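Side-chain contacts in cellulose binding protein (Clavibacter michiganensis, PDB 4JJO), which probably cleaves internal beta-1,4 links of cellulose as a full-length enzyme, and is represented here by its expansin part, associated with polysaccharide binding and cell-wall loosening: residues P40-S43 and A47-T50; V61-A66 and E81-A86; L146-T151 and W156-P161. All blocks are in the same frame, centred on the assembly; numbering follows the deposited sequence.

Contact 1: residues P40-S43 and A47-T50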
ATOM      1  N   PRO A  40      -1.073 -10.352 -11.269  1.00 17.81           N
ATOM      2  CA  PRO A  40      -2.532 -10.180 -11.273  1.00 17.27           C
ATOM      3  C   PRO A  40      -3.086  -9.709  -9.927  1.00 16.02           C
ATOM      4  O   PRO A  40      -4.026  -8.917  -9.886  1.00 16.01           O
ATOM      5  CB  PRO A  40      -3.053 -11.584 -11.604  1.00 18.43           C
ATOM      6  CG  PRO A  40      -1.929 -12.251 -12.309  1.00 18.89           C
ATOM      7  CD  PRO A  40      -0.684 -11.718 -11.664  1.00 18.28           C
ATOM      8  N   GLU A  41      -2.507 -10.199  -8.837  1.00 15.45           N
ATOM      9  CA  GLU A  41      -2.950  -9.812  -7.503  1.00 16.02           C
ATOM     10  C   GLU A  41      -2.416  -8.433  -7.121  1.00 16.21           C
ATOM     11  O   GLU A  41      -3.035  -7.721  -6.331  1.00 17.79           O
ATOM     12  CB  GLU A  41      -2.522 -10.864  -6.475  1.00 17.05           C
ATOM     13  CG  GLU A  41      -3.212 -12.211  -6.664  1.00 18.27           C
ATOM     14  CD  GLU A  41      -2.715 -13.273  -5.706  1.00 18.78           C
ATOM     15  OE1 GLU A  41      -3.299 -13.403  -4.611  1.00 20.27           O
ATOM     16  OE2 GLU A  41      -1.752 -13.988  -6.054  1.00 17.85           O
ATOM     17  N   TYR A  42      -1.268  -8.066  -7.685  1.00 14.75           N
ATOM     18  CA  TYR A  42      -0.693  -6.739  -7.498  1.00 15.28           C
ATOM     19  C   TYR A  42      -1.618  -5.699  -8.117  1.00 15.56           C
ATOM     20  O   TYR A  42      -1.779  -4.595  -7.590  1.00 15.36           O
ATOM     21  CB  TYR A  42       0.690  -6.681  -8.151  1.00 15.00           C
ATOM     22  CG  TYR A  42       1.463  -5.406  -7.892  1.00 15.62           C
ATOM     23  CD1 TYR A  42       1.914  -5.091  -6.622  1.00 15.95           C
ATOM     24  CD2 TYR A  42       1.761  -4.528  -8.926  1.00 16.58           C
ATOM     25  CE1 TYR A  42       2.632  -3.935  -6.386  1.00 16.65           C
ATOM     26  CE2 TYR A  42       2.476  -3.374  -8.697  1.00 17.53           C
ATOM     27  CZ  TYR A  42       2.905  -3.078  -7.425  1.00 17.40           C
ATOM     28  OH  TYR A  42       3.622  -1.929  -7.188  1.00 18.12           O
ATOM     29  N   SER A  43      -2.212  -6.061  -9.249  1.00 16.16           N
ATOM     30  CA  SER A  43      -3.294  -5.282  -9.841  1.00 17.81           C
ATOM     31  C   SER A  43      -2.898  -3.832 -10.110  1.00 17.98           C
ATOM     32  O   SER A  43      -3.620  -2.903  -9.749  1.00 18.34           O
ATOM     33  CB  SER A  43      -4.511  -5.325  -8.918  1.00 20.09           C
ATOM     34  OG  SER A  43      -5.677  -4.853  -9.572  1.00 22.83           O
ATOM     35  N   ALA A  47      -3.228  -3.167  -5.058  1.00 14.56           N
ATOM     36  CA  ALA A  47      -3.141  -3.992  -3.857  1.00 14.71           C
ATOM     37  C   ALA A  47      -2.203  -3.382  -2.817  1.00 14.33           C
ATOM     38  O   ALA A  47      -2.202  -3.793  -1.658  1.00 14.53           O
ATOM     39  CB  ALA A  47      -2.682  -5.394  -4.214  1.00 14.08           C
ATOM     40  N   CYS A  48      -1.401  -2.407  -3.228  1.00 14.77           N
ATOM     41  CA  CYS A  48      -0.443  -1.791  -2.317  1.00 15.16           C
ATOM     42  C   CYS A  48      -1.132  -1.254  -1.071  1.00 16.11           C
ATOM     43  O   CYS A  48      -2.185  -0.622  -1.154  1.00 16.36           O
ATOM     44  CB  CYS A  48       0.317  -0.669  -3.017  1.00 16.54           C
ATOM     45  SG  CYS A  48       1.425  -1.268  -4.294  1.00 22.16           S
ATOM     46  N   GLY A  49      -0.537  -1.531   0.085  1.00 17.39           N
ATOM     47  CA  GLY A  49      -1.032  -1.023   1.351  1.00 19.00           C
ATOM     48  C   GLY A  49      -2.051  -1.928   2.018  1.00 19.53           C
ATOM     49  O   GLY A  49      -2.349  -1.757   3.201  1.00 21.79           O
ATOM     50  N   THR A  50      -2.594  -2.883   1.270  1.00 17.15           N
ATOM     51  CA  THR A  50      -3.555  -3.819   1.839  1.00 16.85           C
ATOM     52  C   THR A  50      -2.829  -4.898   2.630  1.00 16.30           C
ATOM     53  O   THR A  50      -1.607  -5.023   2.559  1.00 15.99           O
ATOM     54  CB  THR A  50      -4.439  -4.488   0.763  1.00 17.29           C
ATOM     55  OG1 THR A  50      -3.645  -5.360  -0.054  1.00 17.02           O
ATOM     56  CG2 THR A  50      -5.126  -3.442  -0.103  1.00 18.24           C
TER
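In the first expansin domain, a double-psi beta-barrel by family, Tyr42 at the end of the short helix 39-42 meets Ala47 and Cys48 of the loop that follows. The chain leaves the helix at Ser43, which has positive phi, and soon doubles back on the helix end. One backbone hydrogen bond joins the two sides. Ala47 N donates to Tyr42 O over 3.2 Å, and the N-H points well at the oxygen (162°). The donor sits above the carbonyl plane. Ala47 CB points at the helix and presses on another carbonyl, with its methyl 3.2 Å from Glu41 O.

The side-chain contact is made by sulfur. Cys48 SG lies obliquely off one side of the Tyr42 ring, 3.6 Å from CE1 and 3.7 Å from OH. It is a cysteine sulfur-aromatic contact: Cys48 SG is 4.5 Å from the centroid of the Tyr42 ring. The Tyr42 ring reaches it because CG stands opposite the backbone N (chi1 -173°), which carries the far end of the ring back towards the loop. Cys48 SG is bonded to Cys23, so the sulfur beside the ring belongs to a disulfide. Tyr42 OH is hydrogen-bonded to Asp152 O, in the second domain.

A type II turn from Ala47 to Thr50 shapes the loop, with Gly49 at a position that suits glycine. Ala47 O takes two bonds from Thr50. Thr50 OG1 donates to Ala47 O at 2.7 Å, in the carbonyl plane on a lone pair, and Thr50 N donates as well.

The chemistry implies a firmly held turn. A backbone bond ties it to the helix, a disulfide to Cys23, and the tyrosine beside that sulfur also bonds across to the other domain.

Contact 2: residues V61-A66 and E81-A86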
ATOM      1  N   VAL A  61      -0.259 -15.359  10.219  1.00 20.97           N
ATOM      2  CA  VAL A  61       0.407 -14.072  10.360  1.00 21.38           C
ATOM      3  C   VAL A  61      -0.188 -13.062   9.386  1.00 19.09           C
ATOM      4  O   VAL A  61      -0.656 -13.425   8.307  1.00 17.89           O
ATOM      5  CB  VAL A  61       1.921 -14.190  10.104  1.00 22.32           C
ATOM      6  CG1 VAL A  61       2.194 -14.506   8.641  1.00 20.21           C
ATOM      7  CG2 VAL A  61       2.634 -12.913  10.518  1.00 24.22           C
ATOM      8  N   ARG A  62      -0.173 -11.794   9.780  1.00 18.51           N
ATOM      9  CA  ARG A  62      -0.669 -10.721   8.931  1.00 18.10           C
ATOM     10  C   ARG A  62       0.502 -10.019   8.258  1.00 17.23           C
ATOM     11  O   ARG A  62       1.477  -9.659   8.917  1.00 18.22           O
ATOM     12  CB  ARG A  62      -1.476  -9.727   9.760  1.00 20.02           C
ATOM     13  CG  ARG A  62      -2.018  -8.547   8.971  1.00 19.91           C
ATOM     14  CD  ARG A  62      -3.097  -7.813   9.753  1.00 21.71           C
ATOM     15  NE  ARG A  62      -4.274  -8.653   9.951  1.00 21.38           N
ATOM     16  CZ  ARG A  62      -5.414  -8.241  10.495  1.00 21.90           C
ATOM     17  NH1 ARG A  62      -5.551  -6.989  10.905  1.00 22.49           N
ATOM     18  NH2 ARG A  62      -6.422  -9.091  10.626  1.00 22.06           N
ATOM     19  N   VAL A  63       0.407  -9.840   6.943  1.00 15.94           N
ATOM     20  CA  VAL A  63       1.474  -9.199   6.185  1.00 16.49           C
ATOM     21  C   VAL A  63       0.951  -8.047   5.331  1.00 17.14           C
ATOM     22  O   VAL A  63      -0.167  -8.095   4.815  1.00 16.57           O
ATOM     23  CB  VAL A  63       2.205 -10.211   5.270  1.00 16.49           C
ATOM     24  CG1 VAL A  63       2.994 -11.210   6.099  1.00 17.53           C
ATOM     25  CG2 VAL A  63       1.219 -10.923   4.355  1.00 15.06           C
ATOM     26  N   GLN A  64       1.768  -7.007   5.198  1.00 17.89           N
ATOM     27  CA  GLN A  64       1.440  -5.872   4.349  1.00 18.70           C
ATOM     28  C   GLN A  64       1.894  -6.151   2.921  1.00 17.24           C
ATOM     29  O   GLN A  64       3.036  -6.548   2.690  1.00 16.78           O
ATOM     30  CB  GLN A  64       2.121  -4.601   4.866  1.00 21.30           C
ATOM     31  CG  GLN A  64       1.907  -3.380   3.979  1.00 23.00           C
ATOM     32  CD  GLN A  64       2.544  -2.105   4.522  1.00 26.75           C
ATOM     33  OE1 GLN A  64       2.296  -1.015   4.007  1.00 28.37           O
ATOM     34  NE2 GLN A  64       3.367  -2.233   5.558  1.00 28.66           N
ATOM     35  N   VAL A  65       0.997  -5.952   1.963  1.00 16.83           N
ATOM     36  CA  VAL A  65       1.361  -6.090   0.560  1.00 17.22           C
ATOM     37  C   VAL A  65       2.254  -4.915   0.185  1.00 17.60           C
ATOM     38  O   VAL A  65       1.831  -3.761   0.237  1.00 18.35           O
ATOM     39  CB  VAL A  65       0.128  -6.125  -0.355  1.00 17.12           C
ATOM     40  CG1 VAL A  65       0.554  -6.048  -1.811  1.00 17.26           C
ATOM     41  CG2 VAL A  65      -0.690  -7.382  -0.103  1.00 16.51           C
ATOM     42  N   ALA A  66       3.492  -5.216  -0.191  1.00 16.99           N
ATOM     43  CA  ALA A  66       4.506  -4.186  -0.356  1.00 17.74           C
ATOM     44  C   ALA A  66       5.238  -4.269  -1.687  1.00 17.77           C
ATOM     45  O   ALA A  66       6.022  -3.380  -2.017  1.00 17.85           O
ATOM     46  CB  ALA A  66       5.511  -4.291   0.770  1.00 18.27           C
ATOM     47  N   GLU A  81      11.234 -13.037   4.960  1.00 21.06           N
ATOM     48  CA  GLU A  81      11.845 -14.123   5.711  1.00 22.19           C
ATOM     49  C   GLU A  81      11.174 -14.256   7.072  1.00 21.84           C
ATOM     50  O   GLU A  81      10.945 -15.364   7.556  1.00 20.81           O
ATOM     51  CB  GLU A  81      13.345 -13.876   5.883  1.00 25.98           C
ATOM     52  CG  GLU A  81      14.143 -14.003   4.595  1.00 27.76           C
ATOM     53  CD  GLU A  81      15.613 -13.685   4.784  1.00 31.58           C
ATOM     54  OE1 GLU A  81      15.963 -13.024   5.786  1.00 33.42           O
ATOM     55  OE2 GLU A  81      16.420 -14.097   3.927  1.00 33.00           O
ATOM     56  N   GLU A  82      10.840 -13.121   7.678  1.00 22.61           N
ATOM     57  CA  GLU A  82      10.294 -13.108   9.029  1.00 23.61           C
ATOM     58  C   GLU A  82       8.883 -13.687   9.088  1.00 21.46           C
ATOM     59  O   GLU A  82       8.542 -14.415  10.023  1.00 22.05           O
ATOM     60  CB  GLU A  82      10.313 -11.689   9.600  1.00 25.90           C
ATOM     61  CG  GLU A  82      11.717 -11.167   9.902  1.00 29.09           C
ATOM     62  CD  GLU A  82      12.418 -10.598   8.675  1.00 29.57           C
ATOM     63  OE1 GLU A  82      11.781 -10.513   7.604  1.00 27.73           O
ATOM     64  OE2 GLU A  82      13.608 -10.233   8.783  1.00 32.19           O
ATOM     65  N   ALA A  83       8.063 -13.359   8.096  1.00 18.78           N
ATOM     66  CA  ALA A  83       6.721 -13.916   8.012  1.00 17.12           C
ATOM     67  C   ALA A  83       6.795 -15.414   7.733  1.00 16.85           C
ATOM     68  O   ALA A  83       6.047 -16.204   8.308  1.00 16.07           O
ATOM     69  CB  ALA A  83       5.918 -13.211   6.930  1.00 15.71           C
ATOM     70  N   PHE A  84       7.708 -15.797   6.851  1.00 17.07           N
ATOM     71  CA  PHE A  84       7.885 -17.199   6.488  1.00 18.25           C
ATOM     72  C   PHE A  84       8.305 -18.045   7.689  1.00 21.14           C
ATOM     73  O   PHE A  84       7.817 -19.163   7.866  1.00 21.11           O
ATOM     74  CB  PHE A  84       8.923 -17.319   5.372  1.00 18.35           C
ATOM     75  CG  PHE A  84       9.028 -18.698   4.789  1.00 18.42           C
ATOM     76  CD1 PHE A  84       8.391 -19.012   3.601  1.00 17.12           C
ATOM     77  CD2 PHE A  84       9.760 -19.674   5.427  1.00 20.29           C
ATOM     78  CE1 PHE A  84       8.489 -20.274   3.061  1.00 17.91           C
ATOM     79  CE2 PHE A  84       9.859 -20.942   4.893  1.00 20.98           C
ATOM     80  CZ  PHE A  84       9.221 -21.242   3.709  1.00 19.40           C
ATOM     81  N   ARG A  85       9.203 -17.512   8.514  1.00 23.99           N
ATOM     82  CA  ARG A  85       9.679 -18.237   9.691  1.00 26.99           C
ATOM     83  C   ARG A  85       8.567 -18.424  10.715  1.00 26.13           C
ATOM     84  O   ARG A  85       8.565 -19.394  11.471  1.00 25.69           O
ATOM     85  CB  ARG A  85      10.852 -17.507  10.350  1.00 31.00           C
ATOM     86  CG  ARG A  85      12.119 -17.486   9.524  1.00 33.61           C
ATOM     87  CD  ARG A  85      13.338 -17.304  10.406  1.00 37.79           C
ATOM     88  NE  ARG A  85      14.545 -17.084   9.617  1.00 40.43           N
ATOM     89  CZ  ARG A  85      15.027 -15.889   9.284  1.00 42.18           C
ATOM     90  NH1 ARG A  85      14.418 -14.773   9.673  1.00 42.15           N
ATOM     91  NH2 ARG A  85      16.132 -15.809   8.557  1.00 43.85           N
ATOM     92  N   ALA A  86       7.628 -17.484  10.744  1.00 28.44           N
ATOM     93  CA  ALA A  86       6.529 -17.545  11.696  1.00 27.51           C
ATOM     94  C   ALA A  86       5.556 -18.648  11.307  1.00 23.95           C
ATOM     95  O   ALA A  86       4.903 -19.245  12.163  1.00 24.02           O
ATOM     96  CB  ALA A  86       5.815 -16.212  11.753  1.00 30.16           C
TER
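Val63 and Ala83 meet where strand 59-69 of the barrel domain packs against helix 81-87. The side chain of Val63 leaves the strand towards the helix. Its CB is still 5.1 Å from Ala83 CB, so the branches must close the gap. CG1 does so. Val63 CG1 stands opposite the carbonyl carbon (chi1 -68°) and ends 3.6 Å from Ala83 CB, methyl against methyl. CG2 lies between the backbone N and the carbonyl carbon and is farther from Ala83. Val61 CG1 lies beside Val63 CG1 on the same face of the strand, at 4.2 Å. Val61 CG1 approaches the helix more loosely, with 4.3 Å to Ala83 CB and 4.2 Å to Ala83 O. The methyl of Ala83 therefore faces two valine branches. No hydrogen bond crosses the contact, which is small and mainly apolar. The short alanine lets the helix come near the strand, with 6.7 Å between CA of Val61 and CA of Ala83.

The helix follows directly on strand 76-80, and Ser80 OG is hydrogen-bonded to Ala83 N in its first turn. Strand 59-69 runs between strands 34-38 and 51-56. Val35 from the first, and Leu52 and Val54 from the second, also touch Val63. Phe84 points away from this strand and meets His9 of strand 3-10 edge-to-face.

Contact 3: residues L146-T151 and W156-P161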
ATOM      1  N   LEU A 146      -9.750  17.500  -9.637  1.00 21.30           N
ATOM      2  CA  LEU A 146      -8.870  16.952 -10.660  1.00 20.75           C
ATOM      3  C   LEU A 146      -8.488  15.527 -10.279  1.00 18.92           C
ATOM      4  O   LEU A 146      -7.893  15.304  -9.226  1.00 17.38           O
ATOM      5  CB  LEU A 146      -7.615  17.812 -10.798  1.00 21.40           C
ATOM      6  CG  LEU A 146      -6.636  17.380 -11.892  1.00 22.46           C
ATOM      7  CD1 LEU A 146      -7.197  17.695 -13.270  1.00 24.46           C
ATOM      8  CD2 LEU A 146      -5.279  18.038 -11.698  1.00 23.08           C
ATOM      9  N   PRO A 147      -8.837  14.552 -11.133  1.00 19.94           N
ATOM     10  CA  PRO A 147      -8.546  13.147 -10.831  1.00 19.35           C
ATOM     11  C   PRO A 147      -7.097  12.770 -11.112  1.00 18.12           C
ATOM     12  O   PRO A 147      -6.549  13.144 -12.149  1.00 18.10           O
ATOM     13  CB  PRO A 147      -9.477  12.391 -11.778  1.00 21.07           C
ATOM     14  CG  PRO A 147      -9.635  13.296 -12.939  1.00 22.17           C
ATOM     15  CD  PRO A 147      -9.585  14.699 -12.394  1.00 21.88           C
ATOM     16  N   LEU A 148      -6.488  12.031 -10.191  1.00 16.34           N
ATOM     17  CA  LEU A 148      -5.113  11.587 -10.366  1.00 16.24           C
ATOM     18  C   LEU A 148      -5.058  10.213 -11.021  1.00 17.52           C
ATOM     19  O   LEU A 148      -6.032   9.457 -11.002  1.00 18.37           O
ATOM     20  CB  LEU A 148      -4.374  11.559  -9.024  1.00 16.30           C
ATOM     21  CG  LEU A 148      -4.366  12.864  -8.222  1.00 17.82           C
ATOM     22  CD1 LEU A 148      -3.425  12.752  -7.029  1.00 17.81           C
ATOM     23  CD2 LEU A 148      -3.977  14.032  -9.106  1.00 18.66           C
ATOM     24  N   THR A 149      -3.905   9.906 -11.603  1.00 17.33           N
ATOM     25  CA  THR A 149      -3.688   8.652 -12.306  1.00 18.99           C
ATOM     26  C   THR A 149      -2.901   7.691 -11.424  1.00 17.01           C
ATOM     27  O   THR A 149      -1.853   8.048 -10.895  1.00 16.28           O
ATOM     28  CB  THR A 149      -2.910   8.905 -13.610  1.00 21.95           C
ATOM     29  OG1 THR A 149      -3.696   9.729 -14.477  1.00 23.87           O
ATOM     30  CG2 THR A 149      -2.582   7.601 -14.317  1.00 24.07           C
ATOM     31  N   ARG A 150      -3.413   6.473 -11.263  1.00 16.66           N
ATOM     32  CA  ARG A 150      -2.736   5.468 -10.453  1.00 16.68           C
ATOM     33  C   ARG A 150      -1.520   4.928 -11.190  1.00 16.70           C
ATOM     34  O   ARG A 150      -1.651   4.351 -12.268  1.00 18.24           O
ATOM     35  CB  ARG A 150      -3.682   4.311 -10.126  1.00 17.77           C
ATOM     36  CG  ARG A 150      -3.094   3.307  -9.138  1.00 17.94           C
ATOM     37  CD  ARG A 150      -3.717   1.923  -9.266  1.00 19.78           C
ATOM     38  NE  ARG A 150      -5.173   1.919  -9.123  1.00 19.75           N
ATOM     39  CZ  ARG A 150      -5.823   1.892  -7.962  1.00 18.81           C
ATOM     40  NH1 ARG A 150      -5.159   1.883  -6.813  1.00 17.61           N
ATOM     41  NH2 ARG A 150      -7.150   1.878  -7.951  1.00 19.71           N
ATOM     42  N   THR A 151      -0.338   5.111 -10.609  1.00 16.60           N
ATOM     43  CA  THR A 151       0.875   4.527 -11.172  1.00 17.84           C
ATOM     44  C   THR A 151       0.999   3.080 -10.714  1.00 18.70           C
ATOM     45  O   THR A 151       0.321   2.653  -9.778  1.00 18.62           O
ATOM     46  CB  THR A 151       2.152   5.278 -10.734  1.00 18.46           C
ATOM     47  OG1 THR A 151       2.431   4.998  -9.356  1.00 18.36           O
ATOM     48  CG2 THR A 151       2.010   6.781 -10.939  1.00 17.70           C
ATOM     49  N   TRP A 156       0.000   8.282  -6.998  1.00 14.34           N
ATOM     50  CA  TRP A 156      -1.039   8.819  -7.858  1.00 14.50           C
ATOM     51  C   TRP A 156      -0.508  10.123  -8.430  1.00 14.57           C
ATOM     52  O   TRP A 156      -0.050  10.980  -7.680  1.00 15.71           O
ATOM     53  CB  TRP A 156      -2.309   9.085  -7.054  1.00 14.85           C
ATOM     54  CG  TRP A 156      -2.954   7.853  -6.520  1.00 15.17           C
ATOM     55  CD1 TRP A 156      -2.588   7.152  -5.408  1.00 15.79           C
ATOM     56  CD2 TRP A 156      -4.088   7.173  -7.071  1.00 15.24           C
ATOM     57  NE1 TRP A 156      -3.425   6.075  -5.235  1.00 16.36           N
ATOM     58  CE2 TRP A 156      -4.353   6.066  -6.241  1.00 16.25           C
ATOM     59  CE3 TRP A 156      -4.904   7.393  -8.184  1.00 15.37           C
ATOM     60  CZ2 TRP A 156      -5.404   5.184  -6.489  1.00 17.02           C
ATOM     61  CZ3 TRP A 156      -5.943   6.517  -8.429  1.00 16.08           C
ATOM     62  CH2 TRP A 156      -6.184   5.425  -7.587  1.00 16.49           C
ATOM     63  N   VAL A 157      -0.560  10.280  -9.749  1.00 14.29           N
ATOM     64  CA  VAL A 157       0.060  11.443 -10.380  1.00 14.22           C
ATOM     65  C   VAL A 157      -0.930  12.336 -11.116  1.00 13.46           C
ATOM     66  O   VAL A 157      -2.017  11.913 -11.507  1.00 14.15           O
ATOM     67  CB  VAL A 157       1.197  11.038 -11.347  1.00 15.40           C
ATOM     68  CG1 VAL A 157       2.303  10.322 -10.588  1.00 15.54           C
ATOM     69  CG2 VAL A 157       0.665  10.174 -12.477  1.00 16.70           C
ATOM     70  N   THR A 158      -0.524  13.586 -11.300  1.00 14.19           N
ATOM     71  CA  THR A 158      -1.363  14.595 -11.926  1.00 14.60           C
ATOM     72  C   THR A 158      -1.292  14.507 -13.448  1.00 16.78           C
ATOM     73  O   THR A 158      -0.208  14.403 -14.016  1.00 17.51           O
ATOM     74  CB  THR A 158      -0.917  16.001 -11.489  1.00 15.75           C
ATOM     75  OG1 THR A 158       0.481  16.159 -11.750  1.00 17.19           O
ATOM     76  CG2 THR A 158      -1.173  16.204  -9.998  1.00 15.07           C
ATOM     77  N   PRO A 159      -2.457  14.545 -14.115  1.00 17.83           N
ATOM     78  CA  PRO A 159      -2.526  14.576 -15.578  1.00 19.36           C
ATOM     79  C   PRO A 159      -2.329  15.988 -16.117  1.00 20.55           C
ATOM     80  O   PRO A 159      -2.145  16.177 -17.319  1.00 22.75           O
ATOM     81  CB  PRO A 159      -3.952  14.101 -15.863  1.00 20.45           C
ATOM     82  CG  PRO A 159      -4.726  14.569 -14.687  1.00 19.22           C
ATOM     83  CD  PRO A 159      -3.796  14.478 -13.504  1.00 17.68           C
ATOM     84  N   SER A 160      -2.379  16.968 -15.223  1.00 18.52           N
ATOM     85  CA  SER A 160      -2.231  18.367 -15.599  1.00 19.87           C
ATOM     86  C   SER A 160      -1.977  19.179 -14.334  1.00 19.80           C
ATOM     87  O   SER A 160      -2.169  18.672 -13.229  1.00 18.86           O
ATOM     88  CB  SER A 160      -3.480  18.860 -16.333  1.00 21.42           C
ATOM     89  OG  SER A 160      -4.641  18.732 -15.530  1.00 21.70           O
ATOM     90  N   PRO A 161      -1.530  20.435 -14.487  1.00 21.38           N
ATOM     91  CA  PRO A 161      -1.111  21.227 -13.324  1.00 21.50           C
ATOM     92  C   PRO A 161      -2.175  21.379 -12.241  1.00 21.29           C
ATOM     93  O   PRO A 161      -3.375  21.255 -12.501  1.00 21.30           O
ATOM     94  CB  PRO A 161      -0.781  22.591 -13.934  1.00 22.90           C
ATOM     95  CG  PRO A 161      -0.399  22.287 -15.324  1.00 23.44           C
ATOM     96  CD  PRO A 161      -1.305  21.169 -15.746  1.00 22.38           C
TER
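Arg150 lies over Trp156 in the beta hairpin of strands 144-150 and 156-157, part of the immunoglobulin-like beta-sandwich of the expansin C-terminal domain. The arginine folds along the indole. Its CB sits over the six-membered ring, 3.7 Å from the centroid, as a CH-pi contact. A bend at chi3 (-56°) then brings the guanidinium round, so that Trp156 CH2 lies over its centre. The two planes are 55° apart, so this is no parallel stack. Arg150 NH2 also bonds to Ile134 O.

The backbones of Thr149 and Val157 form an antiparallel hydrogen-bonded pair, Thr149 N to Val157 O and Val157 N to Thr149 O, both 2.8 Å; their side chains share the face opposite Arg150 and Trp156. The Thr151 and Val157 side chains cross at about a right angle, and Thr151 CG2 comes 3.6 Å from Val157 CG1. Leu148 packs into the corner between Trp156 and Thr158: CB and CD1 rest on Trp156 CB, while CD2 touches Thr158 CG2 at 3.7 Å.

Further along, the Leu146 fork lies against Ser160, CD1 near OG and CD2 near the backbone O. The ring of Pro159 tucks in with its CD 3.3 Å from Pro147 O.

The contacts follow one another along the chain without interleaving. Contacts 1 and 2 share the barrel domain, with centres 15 Å apart. They touch directly: the loop of contact 1 pairs with strand 59-69 of contact 2, where Thr50 O and Val65 N make a probable hydrogen bond. Contact 3 belongs to the antiparallel beta-sandwich of the second domain. Its centre is 19 Å from that of contact 1 and 32 Å from that of contact 2, on the opposite side of the chain's centre. Contact 1 is the barrel contact nearer the second domain. Tyr42 OH bonds to Asp152 O and Arg150 touches Ala46, so the two domains meet between contacts 1 and 3.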